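Local coordinates for clostripain-related protein (Bacteroides thetaiotaomicron, PDB 5L20) that is probably a cysteine peptidase of the clostripain (C11) family, this chain being the N-terminal part of a longer protein, at residues T11-L16 / N94-Y99; P17-D20 / N25-Q28; I48-T53 / K76-P81. All coordinates share one frame; numbering follows the deposited sequence.

Contact 1. Residues T11-L16 / N94-Y99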
# COMPACT_ATOMS: atom_id res chain seq x y z
N THR A 11 4.41 -1.22 11.02
CA THR A 11 3.89 -0.66 9.79
C THR A 11 3.21 -1.76 9.01
O THR A 11 3.85 -2.81 8.74
CB THR A 11 5.01 -0.11 8.91
OG1 THR A 11 5.72 0.91 9.61
CG2 THR A 11 4.47 0.44 7.62
N VAL A 12 1.95 -1.55 8.66
CA VAL A 12 1.24 -2.44 7.75
C VAL A 12 1.31 -1.78 6.37
O VAL A 12 0.78 -0.67 6.18
CB VAL A 12 -0.24 -2.66 8.16
CG1 VAL A 12 -0.97 -3.51 7.15
CG2 VAL A 12 -0.32 -3.30 9.56
N PHE A 13 2.00 -2.43 5.44
CA PHE A 13 2.16 -1.91 4.09
C PHE A 13 1.23 -2.62 3.13
O PHE A 13 1.42 -3.80 2.85
CB PHE A 13 3.62 -2.05 3.66
CG PHE A 13 3.88 -1.61 2.25
CD1 PHE A 13 3.33 -0.42 1.75
CD2 PHE A 13 4.72 -2.36 1.42
CE1 PHE A 13 3.60 -0.03 0.45
CE2 PHE A 13 5.00 -1.96 0.14
CZ PHE A 13 4.44 -0.80 -0.35
N MET A 14 0.25 -1.89 2.61
CA MET A 14 -0.66 -2.40 1.60
C MET A 14 -0.09 -2.03 0.24
O MET A 14 0.03 -0.83 -0.09
CB MET A 14 -2.06 -1.83 1.79
CG MET A 14 -3.05 -2.45 0.80
SD MET A 14 -4.74 -1.95 1.16
CE MET A 14 -5.33 -3.52 1.77
N TYR A 15 0.20 -3.05 -0.55
CA TYR A 15 0.92 -2.93 -1.81
C TYR A 15 0.01 -3.37 -2.96
O TYR A 15 -0.39 -4.55 -3.02
CB TYR A 15 2.19 -3.80 -1.74
CG TYR A 15 3.02 -3.85 -3.01
CD1 TYR A 15 3.54 -2.69 -3.54
CD2 TYR A 15 3.29 -5.05 -3.66
CE1 TYR A 15 4.32 -2.71 -4.68
CE2 TYR A 15 4.10 -5.09 -4.81
CZ TYR A 15 4.60 -3.92 -5.30
OH TYR A 15 5.34 -3.91 -6.45
N LEU A 16 -0.36 -2.40 -3.81
CA LEU A 16 -1.37 -2.60 -4.83
C LEU A 16 -0.79 -2.21 -6.19
O LEU A 16 -1.13 -1.15 -6.77
CB LEU A 16 -2.65 -1.79 -4.50
CG LEU A 16 -3.28 -2.13 -3.15
CD1 LEU A 16 -4.29 -1.04 -2.77
CD2 LEU A 16 -3.92 -3.50 -3.21
N ASN A 94 12.08 0.81 0.70
CA ASN A 94 12.94 1.77 1.41
C ASN A 94 12.20 3.09 1.66
O ASN A 94 12.34 3.70 2.72
CB ASN A 94 14.24 2.04 0.64
CG ASN A 94 15.21 0.88 0.71
OD1 ASN A 94 15.12 0.02 1.60
ND2 ASN A 94 16.17 0.85 -0.22
N ASP A 95 11.34 3.48 0.71
CA ASP A 95 10.47 4.64 0.93
C ASP A 95 9.55 4.36 2.15
O ASP A 95 9.38 5.20 3.02
CB ASP A 95 9.60 4.92 -0.30
CG ASP A 95 10.37 5.53 -1.45
OD1 ASP A 95 11.46 6.11 -1.24
OD2 ASP A 95 9.83 5.45 -2.57
N VAL A 96 8.94 3.17 2.18
CA VAL A 96 8.05 2.83 3.30
C VAL A 96 8.79 2.95 4.62
O VAL A 96 8.28 3.52 5.60
CB VAL A 96 7.47 1.40 3.12
CG1 VAL A 96 6.73 0.93 4.40
CG2 VAL A 96 6.54 1.39 1.92
N GLN A 97 10.01 2.43 4.67
CA GLN A 97 10.77 2.49 5.90
C GLN A 97 11.15 3.93 6.29
O GLN A 97 11.14 4.25 7.46
CB GLN A 97 12.03 1.64 5.77
CG GLN A 97 11.76 0.15 5.64
CD GLN A 97 13.06 -0.58 5.36
OE1 GLN A 97 13.89 -0.79 6.26
NE2 GLN A 97 13.25 -0.93 4.10
N ARG A 98 11.49 4.76 5.31
CA ARG A 98 11.84 6.17 5.59
C ARG A 98 10.65 6.91 6.14
O ARG A 98 10.79 7.61 7.14
CB ARG A 98 12.35 6.87 4.33
CG ARG A 98 13.86 6.76 4.15
CD ARG A 98 14.35 7.56 2.93
NE ARG A 98 13.84 7.00 1.68
CZ ARG A 98 14.54 6.18 0.89
NH1 ARG A 98 15.79 5.87 1.18
NH2 ARG A 98 13.98 5.70 -0.19
N TYR A 99 9.49 6.76 5.52
CA TYR A 99 8.31 7.46 6.02
C TYR A 99 7.79 6.85 7.31
O TYR A 99 7.17 7.54 8.13
CB TYR A 99 7.21 7.48 4.96
CG TYR A 99 7.46 8.44 3.83
CD1 TYR A 99 7.32 9.80 4.04
CD2 TYR A 99 7.83 7.99 2.57
CE1 TYR A 99 7.53 10.69 3.00
CE2 TYR A 99 8.06 8.88 1.52
CZ TYR A 99 7.91 10.22 1.76
OH TYR A 99 8.09 11.12 0.73

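Contact 2. Residues P17-D20 / N25-Q28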
# COMPACT_ATOMS: atom_id res chain seq x y z
N PRO A 17 0.12 -3.01 -6.71
CA PRO A 17 0.70 -2.70 -8.02
C PRO A 17 -0.35 -2.88 -9.11
O PRO A 17 -1.44 -3.43 -8.88
CB PRO A 17 1.84 -3.72 -8.15
CG PRO A 17 1.40 -4.88 -7.31
CD PRO A 17 0.67 -4.26 -6.13
N TRP A 18 -0.01 -2.45 -10.32
CA TRP A 18 -1.01 -2.43 -11.39
C TRP A 18 -1.56 -3.80 -11.71
O TRP A 18 -0.82 -4.76 -11.87
CB TRP A 18 -0.39 -1.80 -12.65
CG TRP A 18 -1.35 -1.69 -13.79
CD1 TRP A 18 -1.28 -2.34 -14.98
CD2 TRP A 18 -2.51 -0.85 -13.85
NE1 TRP A 18 -2.34 -1.97 -15.79
CE2 TRP A 18 -3.12 -1.07 -15.10
CE3 TRP A 18 -3.12 0.03 -12.95
CZ2 TRP A 18 -4.29 -0.41 -15.50
CZ3 TRP A 18 -4.29 0.68 -13.34
CH2 TRP A 18 -4.86 0.45 -14.60
N SER A 19 -2.89 -3.90 -11.81
CA SER A 19 -3.60 -5.18 -11.92
C SER A 19 -4.42 -5.28 -13.20
O SER A 19 -5.10 -6.28 -13.41
CB SER A 19 -4.56 -5.37 -10.75
OG SER A 19 -5.66 -4.46 -10.89
N ASP A 20 -4.34 -4.23 -14.01
CA ASP A 20 -5.15 -4.05 -15.24
C ASP A 20 -6.65 -3.81 -14.99
O ASP A 20 -7.18 -2.83 -15.51
CB ASP A 20 -4.96 -5.23 -16.20
CG ASP A 20 -3.61 -5.19 -16.93
OD1 ASP A 20 -3.31 -4.17 -17.61
OD2 ASP A 20 -2.82 -6.17 -16.81
N ASN A 25 -11.77 -2.47 -7.58
CA ASN A 25 -11.85 -3.33 -6.40
C ASN A 25 -10.88 -2.87 -5.32
O ASN A 25 -11.18 -2.90 -4.13
CB ASN A 25 -11.59 -4.79 -6.77
CG ASN A 25 -12.55 -5.31 -7.83
OD1 ASN A 25 -12.25 -5.28 -9.02
ND2 ASN A 25 -13.71 -5.77 -7.39
N PHE A 26 -9.68 -2.42 -5.72
CA PHE A 26 -8.70 -1.94 -4.76
C PHE A 26 -9.19 -0.69 -4.03
O PHE A 26 -8.97 -0.52 -2.83
CB PHE A 26 -7.37 -1.62 -5.46
CG PHE A 26 -6.63 -2.84 -6.00
CD1 PHE A 26 -6.98 -4.13 -5.66
CD2 PHE A 26 -5.57 -2.63 -6.87
CE1 PHE A 26 -6.27 -5.20 -6.19
CE2 PHE A 26 -4.86 -3.68 -7.40
CZ PHE A 26 -5.21 -4.96 -7.08
N TYR A 27 -9.83 0.23 -4.76
CA TYR A 27 -10.38 1.40 -4.10
C TYR A 27 -11.39 1.01 -3.02
O TYR A 27 -11.39 1.59 -1.95
CB TYR A 27 -11.01 2.35 -5.12
CG TYR A 27 -9.99 3.15 -5.90
CD1 TYR A 27 -9.07 3.96 -5.23
CD2 TYR A 27 -9.94 3.10 -7.29
CE1 TYR A 27 -8.12 4.71 -5.93
CE2 TYR A 27 -8.99 3.85 -8.00
CZ TYR A 27 -8.10 4.65 -7.31
OH TYR A 27 -7.16 5.39 -8.02
N GLN A 28 -12.19 -0.02 -3.28
CA GLN A 28 -13.15 -0.48 -2.28
C GLN A 28 -12.44 -1.18 -1.12
O GLN A 28 -12.83 -1.04 0.04
CB GLN A 28 -14.19 -1.41 -2.94
CG GLN A 28 -15.24 -2.01 -1.99
CD GLN A 28 -16.11 -0.95 -1.32
OE1 GLN A 28 -16.39 0.10 -1.90
NE2 GLN A 28 -16.53 -1.21 -0.08

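Contact 3. Residues I48-T53 / K76-P81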
# COMPACT_ATOMS: atom_id res chain seq x y z
N ILE A 48 0.48 2.22 5.61
CA ILE A 48 1.07 2.88 4.44
C ILE A 48 0.61 2.12 3.21
O ILE A 48 0.65 0.89 3.20
CB ILE A 48 2.62 2.85 4.50
CG1 ILE A 48 3.15 3.46 5.80
CG2 ILE A 48 3.20 3.47 3.21
CD1 ILE A 48 2.79 4.95 5.95
N ILE A 49 0.15 2.84 2.18
CA ILE A 49 -0.37 2.22 0.98
C ILE A 49 0.37 2.71 -0.25
O ILE A 49 0.57 3.92 -0.41
CB ILE A 49 -1.87 2.50 0.82
CG1 ILE A 49 -2.59 2.08 2.12
CG2 ILE A 49 -2.40 1.81 -0.43
CD1 ILE A 49 -4.10 2.12 2.06
N PHE A 50 0.84 1.77 -1.07
CA PHE A 50 1.34 2.05 -2.42
C PHE A 50 0.28 1.58 -3.38
O PHE A 50 -0.07 0.39 -3.38
CB PHE A 50 2.66 1.32 -2.70
CG PHE A 50 3.14 1.41 -4.12
CD1 PHE A 50 2.71 0.50 -5.09
CD2 PHE A 50 4.05 2.41 -4.48
CE1 PHE A 50 3.22 0.57 -6.40
CE2 PHE A 50 4.55 2.49 -5.78
CZ PHE A 50 4.14 1.57 -6.74
N MET A 51 -0.23 2.47 -4.22
CA MET A 51 -1.20 2.03 -5.21
C MET A 51 -0.92 2.63 -6.58
O MET A 51 -0.78 3.86 -6.71
CB MET A 51 -2.63 2.36 -4.79
CG MET A 51 -3.61 1.90 -5.84
SD MET A 51 -5.30 2.10 -5.30
CE MET A 51 -6.14 1.76 -6.83
N CYS A 52 -0.82 1.77 -7.59
CA CYS A 52 -0.78 2.20 -8.99
C CYS A 52 -2.17 2.68 -9.39
O CYS A 52 -3.13 1.93 -9.32
CB CYS A 52 -0.33 1.07 -9.91
SG CYS A 52 1.42 0.67 -9.81
N THR A 53 -2.27 3.94 -9.82
CA THR A 53 -3.55 4.43 -10.31
C THR A 53 -3.66 4.21 -11.82
O THR A 53 -4.77 4.19 -12.37
CB THR A 53 -3.73 5.90 -9.98
OG1 THR A 53 -2.60 6.60 -10.49
CG2 THR A 53 -3.78 6.12 -8.47
N LYS A 76 4.30 10.56 -1.30
CA LYS A 76 4.98 10.86 -2.56
C LYS A 76 4.25 10.24 -3.73
O LYS A 76 3.38 9.38 -3.56
CB LYS A 76 6.44 10.38 -2.54
CG LYS A 76 6.58 8.88 -2.42
CD LYS A 76 8.07 8.45 -2.41
CE LYS A 76 8.72 8.57 -3.76
NZ LYS A 76 10.13 8.09 -3.74
N ASN A 77 4.60 10.69 -4.93
CA ASN A 77 4.10 10.09 -6.15
C ASN A 77 5.21 9.50 -6.98
O ASN A 77 6.39 9.85 -6.79
CB ASN A 77 3.32 11.13 -6.94
CG ASN A 77 2.08 11.59 -6.21
OD1 ASN A 77 1.07 10.88 -6.20
ND2 ASN A 77 2.16 12.73 -5.54
N TYR A 78 4.85 8.59 -7.88
CA TYR A 78 5.82 7.91 -8.70
C TYR A 78 5.45 7.99 -10.16
O TYR A 78 4.28 7.86 -10.52
CB TYR A 78 5.94 6.42 -8.35
CG TYR A 78 6.30 6.07 -6.93
CD1 TYR A 78 5.35 6.10 -5.93
CD2 TYR A 78 7.58 5.67 -6.61
CE1 TYR A 78 5.67 5.76 -4.62
CE2 TYR A 78 7.92 5.31 -5.31
CZ TYR A 78 6.95 5.38 -4.32
OH TYR A 78 7.26 5.03 -3.03
N THR A 79 6.47 8.18 -10.99
CA THR A 79 6.30 8.08 -12.44
C THR A 79 7.14 6.91 -12.95
O THR A 79 8.30 6.79 -12.58
CB THR A 79 6.71 9.40 -13.12
OG1 THR A 79 5.77 10.42 -12.76
CG2 THR A 79 6.71 9.24 -14.63
N ASP A 80 6.53 6.04 -13.75
CA ASP A 80 7.18 4.83 -14.23
C ASP A 80 7.88 4.00 -13.14
O ASP A 80 9.01 3.56 -13.35
CB ASP A 80 8.22 5.17 -15.32
CG ASP A 80 7.61 5.92 -16.50
OD1 ASP A 80 6.52 5.53 -16.95
OD2 ASP A 80 8.24 6.89 -16.98
N PRO A 81 7.21 3.77 -12.00
CA PRO A 81 7.89 2.92 -11.00
C PRO A 81 8.11 1.51 -11.55
O PRO A 81 7.26 1.00 -12.25
CB PRO A 81 6.91 2.90 -9.83
CG PRO A 81 5.59 3.12 -10.44
CD PRO A 81 5.82 4.07 -11.63

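Contact 1. Residues T11-L16 / N94-Y99
Strand residues Phe13 and Thr11 face Val96 of helix segment 94-99 across a buried interface, the backbones coming nearest at Phe13 and Val96, whose CA atoms are 7.6 Å apart. Val96 carries the whole contact from the helix side, and its two methyl groups divide the work. CG2 stands almost squarely over the middle of the Phe13 ring, 3.6 Å from the centroid and 14° off the ring normal, a CH-pi contact in which all six ring carbons share; the shortest single distance is that from Val96 CG2 to Phe13 CE1, also 3.6 Å. CG1, anti to the helix backbone N (chi1 170°), reaches instead to the methyl group of Thr11, with Val96 CG1 and Thr11 CG2 4.0 Å apart. A short branched side chain suits this place because it fills both directions at once. Phe13 offers a broad flat face, and Leu60, Ile92, Leu93 and Phe50 are among its other apolar neighbours. Threonine fits the end of the interface because its two branches differ: CG2 joins the apolar contact, while OG1 is hydrogen-bonded to the hydroxyls of Thr102 and Ser100. In the same helical turn Arg98 NH2 forms a salt bridge to Asp95 OD1 at 2.8 Å, nearly straight, in the guanidinium plane and on the oxygen's anti side. Side chains on alternate residues of a central strand, turned to the inner side of a helix, are characteristic of the alpha/beta sandwich, consistent with the caspase-like fold of this peptidase family.

Contact 2. Residues P17-D20 / N25-Q28
Ser19 and the carbonyl group of Pro17 meet the far end of the Phe26 ring, which projects from the first turn of helix 23-37 toward the loop. Two ring atoms do the touching. Phe26 CZ lies 3.7 Å from Ser19 CB, and Phe26 CE2 lies 3.7 Å from Ser19 OG, the serine approaching the ring obliquely. At the ring edge, near its plane, Pro17 O comes to 3.7 Å from the same CE2, so that the carbonyl oxygen faces the slightly positive C-H rim. No hydrogen bond crosses between the two segments; the contact is made by packing and by the carbonyl at the ring edge. A serine is small enough to let the ring come this close, and a phenylalanine is long enough to span the gap from the helix, the CA atoms of Ser19 and Phe26 being 9.4 Å apart. The loop is the first link of a beta-alpha-beta crossover, in which strand 10-16 leads through helix 23-37 to the parallel neighbouring strand 45-52, and Phe26 also packs on Met51 of that second strand. Farther out, the serine is held by its own hydroxyl: OG sits between the backbone N and the carbonyl carbon (chi1 71°) and is hydrogen-bonded to Leu22 N just ahead of the helix. On either side of Ser19, Trp18 and Asp20 are linked: Trp18 NE1 donates to Asp20 OD1 at 3.0 Å, a bent bond of 136° that reaches the carboxylate from above its plane, and Asp20 N lies 3.4 Å above one face of the indole, toward the rim.

Contact 3. Residues I48-T53 / K76-P81
An edge-to-face aromatic pair, Phe50 against Tyr78, joins two strands of the same mixed sheet that are not neighbours in it, since strand 57-66 runs between 45-52 and 69-79. In this alpha/beta fold the pair therefore bridges over the intervening strand, on the side of the sheet where helix 86-99 packs, and small Ala58 of that strand touches Phe50. The Phe50 ring turns its edge to the face of Tyr78: the centroids are 5.2 Å apart and the planes stand at 70°, a T-shaped stack. Phe50 CE2 leads the approach, 3.6 Å from Tyr78 CE1 and offset toward the rim of the tyrosine ring, with CD2 close behind it. Because Phe50 CG is anti to the backbone N (chi1 172°), the ring extends well out from its strand and can reach across. Beyond the end of strand 69-79, Pro81 closes in at the edge of the same ring, with Phe50 CZ and Pro81 CG 4.3 Å apart, so a rigid apolar ring borders the aromatic one. Phenylalanine suits the buried position, whereas tyrosine suits the partly exposed one, where its hydroxyl can find a polar mate: Tyr78 OH is hydrogen-bonded to Asp95 OD2 of helix 86-99. A leucine in place of Tyr78 would probably deprive the Phe50 edge of its flat aromatic partner and leave the Asp95 carboxylate without this hydroxyl. Lys76 NZ forms a salt bridge to that same Asp95 OD2, and its CE carbon lies 3.6 Å above the Tyr78 ring plane, toward the rim, on the face away from Phe50 CE2.

In the fold
All three contacts involve one mixed sheet or the loop that leaves it. Contacts 1 and 3 lie about 11 Å apart, centre to centre, and share the face packed by helix 86-99; their strands 10-16 and 45-52 are parallel neighbours, and Phe13 CE1 meets Phe50 CB at 3.6 Å. Contact 2, about 17 Å from contact 1 and 12 Å from contact 3, belongs to helix 23-37 and the loop leading to it. Along the chain, contact 2 closes before contact 3 opens, both nested inside the loop closed by contact 1. Helix 23-37 packs through Leu16 and Met51 on the other face, giving an alpha/beta sandwich consistent with the family's caspase-like fold.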